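Local coordinates for protein UL37 (Suid herpesvirus 1, PDB 4K70) that is an inner tegument protein that probably has an essential role in the control of viral trafficking and, in this N-terminal half, binds metal ions, at residues Arg182-Ala185 against Gln186-Trp190; Ala212-Ala215 against Leu216-Ala219; Ala285-Leu288 against Arg289-Gln292; Gly322-Glu325 against Ala326-Ser330; Leu364-Ala367 against Gln368-Val371. All blocks are in the same frame, centred on the assembly; numbering follows the deposited sequence.

Contact 1: residues Arg182-Ala185 against Gln186-Trp190; sequences RYVA and QHTNW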
loop_
_atom_site.group_PDB
_atom_site.type_symbol
_atom_site.label_atom_id
_atom_site.label_comp_id
_atom_site.label_asym_id
_atom_site.label_seq_id
_atom_site.Cartn_x
_atom_site.Cartn_y
_atom_site.Cartn_z
ATOM N N ARG A 182 -5.129 3.216 1.779
ATOM C CA ARG A 182 -3.814 3.867 1.753
ATOM C C ARG A 182 -3.132 3.843 3.118
ATOM O O ARG A 182 -1.936 3.551 3.233
ATOM C CB ARG A 182 -3.948 5.309 1.271
ATOM C CG ARG A 182 -2.650 6.132 1.364
ATOM C CD ARG A 182 -2.915 7.555 0.905
ATOM N NE ARG A 182 -1.998 8.533 1.485
ATOM C CZ ARG A 182 -0.930 9.031 0.866
ATOM N NH1 ARG A 182 -0.625 8.630 -0.365
ATOM N NH2 ARG A 182 -0.158 9.922 1.484
ATOM N N TYR A 183 -3.905 4.142 4.156
ATOM C CA TYR A 183 -3.395 4.168 5.514
ATOM C C TYR A 183 -2.953 2.799 5.983
ATOM O O TYR A 183 -1.911 2.660 6.624
ATOM C CB TYR A 183 -4.469 4.713 6.471
ATOM C CG TYR A 183 -3.967 4.978 7.874
ATOM C CD1 TYR A 183 -3.401 6.215 8.210
ATOM C CD2 TYR A 183 -4.042 3.998 8.862
ATOM C CE1 TYR A 183 -2.941 6.469 9.487
ATOM C CE2 TYR A 183 -3.576 4.245 10.150
ATOM C CZ TYR A 183 -3.032 5.482 10.454
ATOM O OH TYR A 183 -2.572 5.740 11.730
ATOM N N VAL A 184 -3.760 1.778 5.696
ATOM C CA VAL A 184 -3.436 0.432 6.141
ATOM C C VAL A 184 -2.152 -0.066 5.493
ATOM O O VAL A 184 -1.304 -0.651 6.162
ATOM C CB VAL A 184 -4.577 -0.562 5.816
ATOM C CG1 VAL A 184 -4.125 -1.986 6.076
ATOM C CG2 VAL A 184 -5.799 -0.230 6.663
ATOM N N ALA A 185 -2.037 0.160 4.189
ATOM C CA ALA A 185 -0.870 -0.256 3.407
ATOM C C ALA A 185 0.389 0.415 3.964
ATOM O O ALA A 185 1.376 -0.246 4.285
ATOM C CB ALA A 185 -1.066 0.108 1.954
ATOM N N GLN A 186 0.327 1.732 4.118
ATOM C CA GLN A 186 1.462 2.498 4.627
ATOM C C GLN A 186 1.934 2.031 6.014
ATOM O O GLN A 186 3.107 2.161 6.349
ATOM C CB GLN A 186 1.123 3.986 4.622
ATOM C CG GLN A 186 2.039 4.853 5.464
ATOM C CD GLN A 186 1.505 6.270 5.640
ATOM O OE1 GLN A 186 0.279 6.495 5.655
ATOM N NE2 GLN A 186 2.421 7.234 5.783
ATOM N N HIS A 187 1.031 1.456 6.803
ATOM C CA HIS A 187 1.350 1.044 8.168
ATOM C C HIS A 187 1.600 -0.444 8.386
ATOM O O HIS A 187 1.847 -0.877 9.513
ATOM C CB HIS A 187 0.280 1.581 9.145
ATOM C CG HIS A 187 0.342 3.068 9.310
ATOM N ND1 HIS A 187 -0.291 3.938 8.451
ATOM C CD2 HIS A 187 1.048 3.835 10.176
ATOM C CE1 HIS A 187 -0.003 5.184 8.798
ATOM N NE2 HIS A 187 0.803 5.147 9.846
ATOM N N THR A 188 1.561 -1.232 7.317
ATOM C CA THR A 188 1.750 -2.675 7.448
ATOM C C THR A 188 2.797 -3.287 6.497
ATOM O O THR A 188 3.569 -4.154 6.904
ATOM C CB THR A 188 0.405 -3.418 7.259
ATOM O OG1 THR A 188 -0.131 -3.084 5.970
ATOM C CG2 THR A 188 -0.594 -2.993 8.332
ATOM N N ASN A 189 2.808 -2.857 5.239
ATOM C CA ASN A 189 3.663 -3.477 4.210
ATOM C C ASN A 189 5.174 -3.469 4.500
ATOM O O ASN A 189 5.901 -4.410 4.139
ATOM C CB ASN A 189 3.423 -2.821 2.847
ATOM C CG ASN A 189 2.130 -3.266 2.203
ATOM O OD1 ASN A 189 1.713 -4.404 2.367
ATOM N ND2 ASN A 189 1.487 -2.371 1.470
ATOM N N TRP A 190 5.638 -2.391 5.125
ATOM C CA TRP A 190 7.058 -2.184 5.381
ATOM C C TRP A 190 7.662 -3.345 6.170
ATOM O O TRP A 190 8.857 -3.616 6.072
ATOM C CB TRP A 190 7.262 -0.872 6.145
ATOM C CG TRP A 190 6.614 -0.928 7.471
ATOM C CD1 TRP A 190 5.330 -0.593 7.763
ATOM C CD2 TRP A 190 7.197 -1.405 8.689
ATOM N NE1 TRP A 190 5.077 -0.815 9.095
ATOM C CE2 TRP A 190 6.207 -1.318 9.685
ATOM C CE3 TRP A 190 8.463 -1.893 9.033
ATOM C CZ2 TRP A 190 6.439 -1.700 11.009
ATOM C CZ3 TRP A 190 8.692 -2.273 10.349
ATOM C CH2 TRP A 190 7.685 -2.174 11.318
HETATM O O HOH W 1 4.276 0.097 4.484
#

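Contact 2: residues Ala212-Ala215 against Leu216-Ala219; sequences ALFA and LTIA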
loop_
_atom_site.group_PDB
_atom_site.type_symbol
_atom_site.label_atom_id
_atom_site.label_comp_id
_atom_site.label_asym_id
_atom_site.label_seq_id
_atom_site.Cartn_x
_atom_site.Cartn_y
_atom_site.Cartn_z
ATOM N N ALA A 212 25.348 -13.025 10.011
ATOM C CA ALA A 212 25.878 -11.740 10.467
ATOM C C ALA A 212 25.571 -10.595 9.491
ATOM O O ALA A 212 25.223 -9.490 9.909
ATOM C CB ALA A 212 27.381 -11.841 10.716
ATOM N N LEU A 213 25.694 -10.860 8.194
ATOM C CA LEU A 213 25.483 -9.822 7.183
ATOM C C LEU A 213 24.001 -9.441 7.125
ATOM O O LEU A 213 23.663 -8.267 7.048
ATOM C CB LEU A 213 26.005 -10.277 5.809
ATOM C CG LEU A 213 27.532 -10.365 5.711
ATOM C CD1 LEU A 213 28.045 -11.048 4.402
ATOM C CD2 LEU A 213 28.137 -8.966 5.882
ATOM N N PHE A 214 23.123 -10.442 7.192
ATOM C CA PHE A 214 21.692 -10.190 7.263
ATOM C C PHE A 214 21.333 -9.291 8.450
ATOM O O PHE A 214 20.531 -8.377 8.308
ATOM C CB PHE A 214 20.884 -11.495 7.309
ATOM C CG PHE A 214 20.494 -12.009 5.951
ATOM C CD1 PHE A 214 19.530 -11.350 5.198
ATOM C CD2 PHE A 214 21.096 -13.144 5.424
ATOM C CE1 PHE A 214 19.175 -11.814 3.937
ATOM C CE2 PHE A 214 20.735 -13.625 4.171
ATOM C CZ PHE A 214 19.775 -12.954 3.425
ATOM N N ALA A 215 21.932 -9.552 9.607
ATOM C CA ALA A 215 21.704 -8.719 10.794
ATOM C C ALA A 215 22.051 -7.267 10.510
ATOM O O ALA A 215 21.329 -6.358 10.926
ATOM C CB ALA A 215 22.511 -9.228 11.982
ATOM N N LEU A 216 23.153 -7.053 9.793
ATOM C CA LEU A 216 23.553 -5.703 9.423
ATOM C C LEU A 216 22.553 -5.054 8.489
ATOM O O LEU A 216 22.240 -3.874 8.647
ATOM C CB LEU A 216 24.950 -5.681 8.806
ATOM C CG LEU A 216 26.064 -6.072 9.778
ATOM C CD1 LEU A 216 27.450 -5.899 9.129
ATOM C CD2 LEU A 216 25.941 -5.250 11.050
ATOM N N THR A 217 22.039 -5.802 7.517
ATOM C CA THR A 217 21.001 -5.230 6.653
ATOM C C THR A 217 19.780 -4.790 7.478
ATOM O O THR A 217 19.151 -3.768 7.187
ATOM C CB THR A 217 20.555 -6.177 5.506
ATOM O OG1 THR A 217 19.784 -7.268 6.037
ATOM C CG2 THR A 217 21.764 -6.707 4.707
ATOM N N ILE A 218 19.459 -5.559 8.513
ATOM C CA ILE A 218 18.305 -5.245 9.352
ATOM C C ILE A 218 18.587 -3.991 10.186
ATOM O O ILE A 218 17.748 -3.090 10.293
ATOM C CB ILE A 218 17.945 -6.417 10.278
ATOM C CG1 ILE A 218 17.426 -7.600 9.455
ATOM C CG2 ILE A 218 16.884 -5.989 11.306
ATOM C CD1 ILE A 218 17.428 -8.925 10.210
ATOM N N ALA A 219 19.773 -3.932 10.773
ATOM C CA ALA A 219 20.153 -2.768 11.567
ATOM C C ALA A 219 20.069 -1.516 10.703
ATOM O O ALA A 219 19.524 -0.496 11.126
ATOM C CB ALA A 219 21.550 -2.944 12.147
#

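Contact 3: residues Ala285-Leu288 against Arg289-Gln292; sequences ARRL and RTDQ. With NA (sodium ion), chain J.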
loop_
_atom_site.group_PDB
_atom_site.type_symbol
_atom_site.label_atom_id
_atom_site.label_comp_id
_atom_site.label_asym_id
_atom_site.label_seq_id
_atom_site.Cartn_x
_atom_site.Cartn_y
_atom_site.Cartn_z
ATOM N N ALA A 285 41.241 -2.886 11.135
ATOM C CA ALA A 285 40.086 -3.754 10.951
ATOM C C ALA A 285 40.186 -4.407 9.584
ATOM O O ALA A 285 40.427 -3.737 8.577
ATOM C CB ALA A 285 38.792 -2.966 11.084
ATOM N N ARG A 286 40.039 -5.724 9.560
ATOM C CA ARG A 286 40.151 -6.473 8.325
ATOM C C ARG A 286 38.841 -6.370 7.558
ATOM O O ARG A 286 37.779 -6.191 8.151
ATOM C CB ARG A 286 40.485 -7.931 8.631
ATOM C CG ARG A 286 41.678 -8.072 9.555
ATOM C CD ARG A 286 41.870 -9.507 9.979
ATOM N NE ARG A 286 42.174 -10.384 8.848
ATOM C CZ ARG A 286 42.296 -11.705 8.950
ATOM N NH1 ARG A 286 42.140 -12.297 10.132
ATOM N NH2 ARG A 286 42.570 -12.438 7.876
ATOM N N ARG A 287 38.917 -6.452 6.238
ATOM C CA ARG A 287 37.713 -6.434 5.431
ATOM C C ARG A 287 37.471 -7.825 4.875
ATOM O O ARG A 287 38.399 -8.643 4.778
ATOM C CB ARG A 287 37.838 -5.432 4.292
ATOM C CG ARG A 287 38.703 -5.933 3.161
ATOM C CD ARG A 287 38.685 -4.978 1.979
ATOM N NE ARG A 287 39.672 -5.410 0.997
ATOM C CZ ARG A 287 39.403 -6.147 -0.074
ATOM N NH1 ARG A 287 38.160 -6.515 -0.348
ATOM N NH2 ARG A 287 40.387 -6.503 -0.887
ATOM N N LEU A 288 36.215 -8.100 4.533
ATOM C CA LEU A 288 35.862 -9.360 3.907
ATOM C C LEU A 288 36.506 -9.441 2.526
ATOM O O LEU A 288 36.525 -8.453 1.787
ATOM C CB LEU A 288 34.348 -9.473 3.781
ATOM C CG LEU A 288 33.561 -9.580 5.089
ATOM C CD1 LEU A 288 32.070 -9.563 4.804
ATOM C CD2 LEU A 288 33.948 -10.845 5.849
ATOM N N ARG A 289 37.049 -10.611 2.199
ATOM C CA ARG A 289 37.539 -10.901 0.859
ATOM C C ARG A 289 36.434 -10.645 -0.175
ATOM O O ARG A 289 35.246 -10.888 0.096
ATOM C CB ARG A 289 37.998 -12.364 0.777
ATOM C CG ARG A 289 39.126 -12.731 1.743
ATOM C CD ARG A 289 39.307 -14.232 1.838
ATOM N NE ARG A 289 39.407 -14.843 0.513
ATOM C CZ ARG A 289 39.424 -16.151 0.292
ATOM N NH1 ARG A 289 39.365 -16.994 1.314
ATOM N NH2 ARG A 289 39.510 -16.618 -0.945
ATOM N N THR A 290 36.821 -10.135 -1.346
ATOM C CA THR A 290 35.887 -9.978 -2.453
ATOM C C THR A 290 36.394 -10.719 -3.689
ATOM O O THR A 290 35.970 -10.431 -4.806
ATOM C CB THR A 290 35.580 -8.494 -2.792
ATOM O OG1 THR A 290 36.796 -7.788 -3.067
ATOM C CG2 THR A 290 34.826 -7.789 -1.634
ATOM N N ASP A 291 37.285 -11.689 -3.477
ATOM C CA ASP A 291 37.772 -12.539 -4.561
ATOM C C ASP A 291 36.863 -13.753 -4.719
ATOM O O ASP A 291 36.075 -14.063 -3.824
ATOM C CB ASP A 291 39.223 -12.986 -4.320
ATOM C CG ASP A 291 39.363 -13.911 -3.128
ATOM O OD1 ASP A 291 39.445 -13.414 -1.990
ATOM O OD2 ASP A 291 39.395 -15.139 -3.327
ATOM N N GLN A 292 36.976 -14.435 -5.856
ATOM C CA GLN A 292 36.060 -15.525 -6.202
ATOM C C GLN A 292 36.061 -16.638 -5.156
ATOM O O GLN A 292 35.076 -17.354 -5.013
ATOM C CB GLN A 292 36.399 -16.103 -7.589
ATOM C CG GLN A 292 35.401 -17.138 -8.122
ATOM C CD GLN A 292 34.141 -16.516 -8.753
ATOM O OE1 GLN A 292 34.169 -15.387 -9.260
ATOM N NE2 GLN A 292 33.034 -17.264 -8.732
HETATM NA NA NA J . 36.383 -14.471 -10.910
HETATM O O HOH W 2 39.549 -9.298 -1.821
#

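Contact 4: residues Gly322-Glu325 against Ala326-Ser330; sequences GVWE and AVQAS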
loop_
_atom_site.group_PDB
_atom_site.type_symbol
_atom_site.label_atom_id
_atom_site.label_comp_id
_atom_site.label_asym_id
_atom_site.label_seq_id
_atom_site.Cartn_x
_atom_site.Cartn_y
_atom_site.Cartn_z
ATOM N N GLY A 322 19.609 -18.540 -9.987
ATOM C CA GLY A 322 18.466 -19.063 -9.258
ATOM C C GLY A 322 17.530 -17.985 -8.726
ATOM O O GLY A 322 16.300 -18.130 -8.783
ATOM N N VAL A 323 18.093 -16.895 -8.200
ATOM C CA VAL A 323 17.238 -15.852 -7.640
ATOM C C VAL A 323 16.491 -15.123 -8.749
ATOM O O VAL A 323 15.321 -14.780 -8.599
ATOM C CB VAL A 323 18.003 -14.848 -6.751
ATOM C CG1 VAL A 323 19.135 -14.202 -7.518
ATOM C CG2 VAL A 323 17.025 -13.785 -6.204
ATOM N N TRP A 324 17.171 -14.914 -9.872
ATOM C CA TRP A 324 16.566 -14.266 -11.032
ATOM C C TRP A 324 15.437 -15.128 -11.581
ATOM O O TRP A 324 14.387 -14.618 -11.981
ATOM C CB TRP A 324 17.631 -14.033 -12.120
ATOM C CG TRP A 324 17.084 -13.453 -13.381
ATOM C CD1 TRP A 324 17.366 -13.858 -14.664
ATOM C CD2 TRP A 324 16.127 -12.380 -13.498
ATOM N NE1 TRP A 324 16.661 -13.090 -15.559
ATOM C CE2 TRP A 324 15.896 -12.183 -14.875
ATOM C CE3 TRP A 324 15.459 -11.566 -12.569
ATOM C CZ2 TRP A 324 15.009 -11.210 -15.350
ATOM C CZ3 TRP A 324 14.585 -10.598 -13.044
ATOM C CH2 TRP A 324 14.374 -10.420 -14.421
ATOM N N GLU A 325 15.665 -16.440 -11.621
ATOM C CA GLU A 325 14.613 -17.376 -12.014
ATOM C C GLU A 325 13.405 -17.294 -11.069
ATOM O O GLU A 325 12.252 -17.227 -11.518
ATOM C CB GLU A 325 15.150 -18.816 -12.078
ATOM C CG GLU A 325 16.079 -19.062 -13.269
ATOM C CD GLU A 325 16.756 -20.437 -13.244
ATOM O OE1 GLU A 325 16.321 -21.305 -12.450
ATOM O OE2 GLU A 325 17.728 -20.643 -14.020
ATOM N N ALA A 326 13.667 -17.313 -9.765
ATOM C CA ALA A 326 12.567 -17.277 -8.796
ATOM C C ALA A 326 11.815 -15.948 -8.846
ATOM O O ALA A 326 10.596 -15.910 -8.663
ATOM C CB ALA A 326 13.067 -17.581 -7.392
ATOM N N VAL A 327 12.540 -14.856 -9.097
ATOM C CA VAL A 327 11.927 -13.531 -9.230
ATOM C C VAL A 327 11.028 -13.472 -10.464
ATOM O O VAL A 327 9.939 -12.906 -10.435
ATOM C CB VAL A 327 12.994 -12.396 -9.357
ATOM C CG1 VAL A 327 12.358 -11.151 -9.984
ATOM C CG2 VAL A 327 13.646 -12.080 -7.991
ATOM N N GLN A 328 11.502 -14.042 -11.562
ATOM C CA GLN A 328 10.708 -14.090 -12.778
ATOM C C GLN A 328 9.447 -14.911 -12.588
ATOM O O GLN A 328 8.394 -14.569 -13.126
ATOM C CB GLN A 328 11.519 -14.695 -13.916
ATOM C CG GLN A 328 12.475 -13.742 -14.574
ATOM C CD GLN A 328 13.294 -14.446 -15.629
ATOM O OE1 GLN A 328 14.364 -14.990 -15.345
ATOM N NE2 GLN A 328 12.785 -14.466 -16.849
ATOM N N ALA A 329 9.545 -15.998 -11.828
ATOM C CA ALA A 329 8.405 -16.910 -11.685
ATOM C C ALA A 329 7.329 -16.388 -10.734
ATOM O O ALA A 329 6.226 -16.943 -10.664
ATOM C CB ALA A 329 8.883 -18.256 -11.216
ATOM N N SER A 330 7.661 -15.337 -9.987
ATOM C CA SER A 330 6.777 -14.806 -8.945
ATOM C C SER A 330 5.563 -14.095 -9.532
ATOM O O SER A 330 5.696 -13.263 -10.432
ATOM C CB SER A 330 7.546 -13.818 -8.053
ATOM O OG SER A 330 8.582 -14.461 -7.327
#

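Contact 5: residues Leu364-Ala367 against Gln368-Val371; sequences LTDA and QRAV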
loop_
_atom_site.group_PDB
_atom_site.type_symbol
_atom_site.label_atom_id
_atom_site.label_comp_id
_atom_site.label_asym_id
_atom_site.label_seq_id
_atom_site.Cartn_x
_atom_site.Cartn_y
_atom_site.Cartn_z
ATOM N N LEU A 364 27.728 -6.728 -21.060
ATOM C CA LEU A 364 27.518 -7.542 -19.874
ATOM C C LEU A 364 27.632 -9.012 -20.232
ATOM O O LEU A 364 27.252 -9.408 -21.322
ATOM C CB LEU A 364 26.122 -7.283 -19.325
ATOM C CG LEU A 364 25.865 -5.867 -18.807
ATOM C CD1 LEU A 364 24.469 -5.794 -18.192
ATOM C CD2 LEU A 364 26.931 -5.469 -17.798
ATOM N N THR A 365 28.159 -9.814 -19.317
ATOM C CA THR A 365 28.080 -11.260 -19.454
ATOM C C THR A 365 26.710 -11.739 -18.970
ATOM O O THR A 365 26.002 -11.022 -18.239
ATOM C CB THR A 365 29.106 -11.964 -18.577
ATOM O OG1 THR A 365 28.755 -11.767 -17.196
ATOM C CG2 THR A 365 30.513 -11.444 -18.857
ATOM N N ASP A 366 26.349 -12.963 -19.338
ATOM C CA ASP A 366 25.053 -13.507 -18.927
ATOM C C ASP A 366 24.909 -13.552 -17.400
ATOM O O ASP A 366 23.832 -13.276 -16.858
ATOM C CB ASP A 366 24.816 -14.896 -19.518
ATOM C CG ASP A 366 24.552 -14.855 -21.010
ATOM O OD1 ASP A 366 24.043 -13.828 -21.508
ATOM O OD2 ASP A 366 24.847 -15.860 -21.683
ATOM N N ALA A 367 25.990 -13.898 -16.705
ATOM C CA ALA A 367 25.936 -13.962 -15.248
ATOM C C ALA A 367 25.721 -12.567 -14.646
ATOM O O ALA A 367 25.023 -12.410 -13.647
ATOM C CB ALA A 367 27.199 -14.609 -14.693
ATOM N N GLN A 368 26.327 -11.560 -15.265
ATOM C CA GLN A 368 26.156 -10.180 -14.827
ATOM C C GLN A 368 24.738 -9.700 -15.090
ATOM O O GLN A 368 24.175 -8.931 -14.310
ATOM C CB GLN A 368 27.157 -9.275 -15.539
ATOM C CG GLN A 368 28.588 -9.393 -14.992
ATOM C CD GLN A 368 29.597 -8.720 -15.890
ATOM O OE1 GLN A 368 29.252 -8.240 -16.972
ATOM N NE2 GLN A 368 30.860 -8.677 -15.449
ATOM N N ARG A 369 24.171 -10.147 -16.201
ATOM C CA ARG A 369 22.784 -9.844 -16.540
ATOM C C ARG A 369 21.821 -10.339 -15.470
ATOM O O ARG A 369 20.879 -9.636 -15.120
ATOM C CB ARG A 369 22.413 -10.475 -17.879
ATOM C CG ARG A 369 22.942 -9.714 -19.083
ATOM C CD ARG A 369 22.675 -10.486 -20.377
ATOM N NE ARG A 369 22.979 -9.653 -21.533
ATOM C CZ ARG A 369 24.057 -9.786 -22.294
ATOM N NH1 ARG A 369 24.919 -10.772 -22.066
ATOM N NH2 ARG A 369 24.242 -8.962 -23.316
ATOM N N ALA A 370 22.064 -11.541 -14.952
ATOM C CA ALA A 370 21.208 -12.112 -13.905
ATOM C C ALA A 370 21.236 -11.256 -12.630
ATOM O O ALA A 370 20.206 -11.063 -11.971
ATOM C CB ALA A 370 21.642 -13.513 -13.585
ATOM N N VAL A 371 22.424 -10.788 -12.259
ATOM C CA VAL A 371 22.554 -9.892 -11.097
ATOM C C VAL A 371 21.875 -8.556 -11.371
ATOM O O VAL A 371 21.150 -8.019 -10.526
ATOM C CB VAL A 371 24.024 -9.609 -10.748
ATOM C CG1 VAL A 371 24.103 -8.638 -9.571
ATOM C CG2 VAL A 371 24.784 -10.909 -10.439
#

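Contact 1: residues Arg182-Ala185 against Gln186-Trp190
The imidazole of His187 lies over one face of the Tyr183 phenol ring, one turn further along helix 175-188. It is a face-to-face stack between residues i and i+4 of a helix. The ring centroids are 4.0 Å apart, and the planes differ by 28°. His187 CE1 makes the closest approach, to Tyr183 CE1 at 3.3 Å, so the overlap is offset toward the rim. Tyr183 has CG anti to its own nitrogen (chi1 -171°), which carries the phenol up the helix beneath the imidazole.

The histidine ring is held from a second direction. Its ND1 donates to Tyr183 O at 2.8 Å, with that oxygen nearly in the imidazole plane. This bond fixes the ring rotation and leaves NE2, across the ring, to ligate a nickel ion. Tyr183 also packs on Trp84, Asp85 and Phe134, and Asp85 is a calcium ligand.

Ala185 O accepts from both Thr188 N and Asn189 N, and a water joins it to Trp190 N. Asn189 ND2 turns away to Tyr388 O. Thr188 OG1 reaches back to Val184 O at 2.7 Å, 37° above that carbonyl plane.

Contact 2: residues Ala212-Ala215 against Leu216-Ala219
Ala212 to Ala219 form two turns of regular alpha helix within helix 208-223, with four successive i to i+4 backbone bonds from Leu216 N to Ala212 O through Ala219 N to Ala215 O. The shortest, Ala219 N to Ala215 O, is 2.9 Å. The longest, Leu216 N to Ala212 O, is 3.2 Å.

Thr217 adds a side-chain bond to this set. Its OG1 sits between its own nitrogen and carbonyl carbon (chi1 72°), which turns the hydroxyl back along the helix. OG1 donates to Phe214 O at 2.6 Å, in the carbonyl plane and on a lone pair. The same oxygen accepts Ile218 N at 3.0 Å, so two donors grip it. The methyl branch, Thr217 CG2, rests against Leu213 O at 3.4 Å. The Phe214 side chain lies beside that of Thr217 and points the same way; CD1 comes within 4.2 Å of OG1, at an oblique approach to the ring. Ile218 CG1 covers Phe214 O from another direction, at 3.4 Å.

All eight residues are buried, under helices and a loop with Val305. Ile218 packs on Leu194 and Ala197 of helix 191-201, Leu216 on Val265 and Ala268 of helix 260-271, and Ala212 on Phe235 of helix 229-240. In this largely apolar setting the threonine hydroxyl gives its proton to a carbonyl of its own helix, which satisfies its donor side.

Contact 3: residues Ala285-Leu288 against Arg289-Gln292
The side chains of Arg287 and Thr290 cross at about a right angle, with the threonine hydroxyl at the edge of the guanidinium. Arg287 NH1 donates to Thr290 OG1 at 3.3 Å, and OG1 lies only 10° out of the guanidinium plane. Arg287 is extended from CG to NE, which lets its head run alongside the chain as far as Thr290. A water accepts from Thr290 N at 2.9 Å and, weakly, from Arg287 NH2. The same arginine donates NE to Asn254 O, while Thr290 OG1 is also bonded to Asp312 and Arg258.

Arg289 bends at chi3 (50°) and meets Asp291 side-on. NE gives to Asp291 OD1 at 2.9 Å and NH2 to Asp291 OD2 at 2.8 Å. Both oxygens use syn lone pairs, and both lie close to the guanidinium plane. This two-point salt bridge should hold the carboxylate and guanidinium nearly coplanar. Further on, Gln292 OE1 binds a sodium ion at 2.9 Å, with the backbone O of His315 as the second protein ligand.

The segment has no regular helix or strand. It is an extended part of the long loop between helices 260-271 and 307-311, tied down by arginine side chains and backbone bonds to Val248 and Ala246, and leading into a sodium site.

Contact 4: residues Gly322-Glu325 against Ala326-Ser330
Trp324 and Gln328, one turn apart on helix 321-329, bury the most surface in this contact. They form an i to i+4 CH-pi contact along an alpha helix. The CG of Gln328 sits over the face of the Trp324 six-membered ring, 3.7 Å from its centroid and 12° off the normal. The glutamine then runs extended across the indole, and its amide stacks on the ring with the two planes 22° apart. With chi1 at 176° the indole swings to the carbonyl side of its own residue and lies along the helix under this side chain. The indole NE1 donates to a glycerol molecule, probably from the crystallisation liquor. Beyond the helix, Trp324 packs on Cys373, Thr374 and Val377 of helix 366-385.

Glu325 has its side chain extended and directed out at the exposed side. It belongs to a calcium site known for this protein, but the ion is not bound to this chain here. Its backbone O accepts Ala329 N at 3.0 Å.

Val327 meets the tryptophan from another direction, its CG1 3.8 Å from Trp324 CZ3. It also lies beside Val323, with the two CG2 atoms 4.2 Å apart, and packs on Val336 and Leu340 of helix 333-342. Where the helix ends, Ser330 OG turns back and donates to Ala326 O at 2.8 Å.

Contact 5: residues Leu364-Ala367 against Gln368-Val371
A chi1 of 68° folds the Thr365 hydroxyl in over its own backbone, toward Gln368 N. Gln368 has CG anti to its carbonyl carbon (chi1 -76°), and with the rest of the glutamine extended, its amide oxygen reaches back to Thr365 N. Thr365 OG1 accepts Gln368 N at 3.1 Å. In return, Gln368 OE1 accepts Thr365 N at 3.0 Å, with the N-H well above the amide carbonyl plane rather than on a lone pair. The aliphatic part of the glutamine lies against the threonine hydroxyl, Gln368 CG being 3.2 Å from Thr365 OG1. Gln368 OE1 also lies 3.5 Å from Leu364 CA.

Arg369 points back across the start of the helix. Its extended chain passes Leu364, with CG 4.0 Å from Leu364 CB, and brings one face of the guanidinium over Leu364 O. NH1 makes a salt bridge to Asp366 OD1 at 3.2 Å; its hydrogen bond is weak, and the carboxylate and guanidinium planes are 53° apart. The negative Asp366 in the first turn would also suit the positive end of the helix dipole. Thr365 O accepts from Arg369 N at 2.9 Å, the first regular turn. Leu364 packs on Leu416 and on Val357 of helix 347-358.

The reciprocal pair is a capping box, with Thr365 as N-cap, and it marks the beginning of helix 366-385.

In the fold
The contacts follow one another along the chain in numerical order, in a mainly helical protein without strands. Contact 1 lies on helix 175-188, and its centre is about 5 Å from the centre of the chain. Contact 2 lies on helix 208-223; the centres of contacts 1 and 2 are about 23 Å apart. Contact 3 is a loop farther out, yet it touches contact 2: Leu213 CD2 and Leu288 CD1 meet at 4.1 Å, so the loop packs on helix 208-223. Contacts 4 and 5 are neighbours, about 14 Å between centres, where helix 321-329 lies against helix 366-385; Trp324 CB meets Ala370 O at 3.9 Å. Helix-to-helix and loop-to-helix packing thus joins parts of the chain that are well apart in sequence.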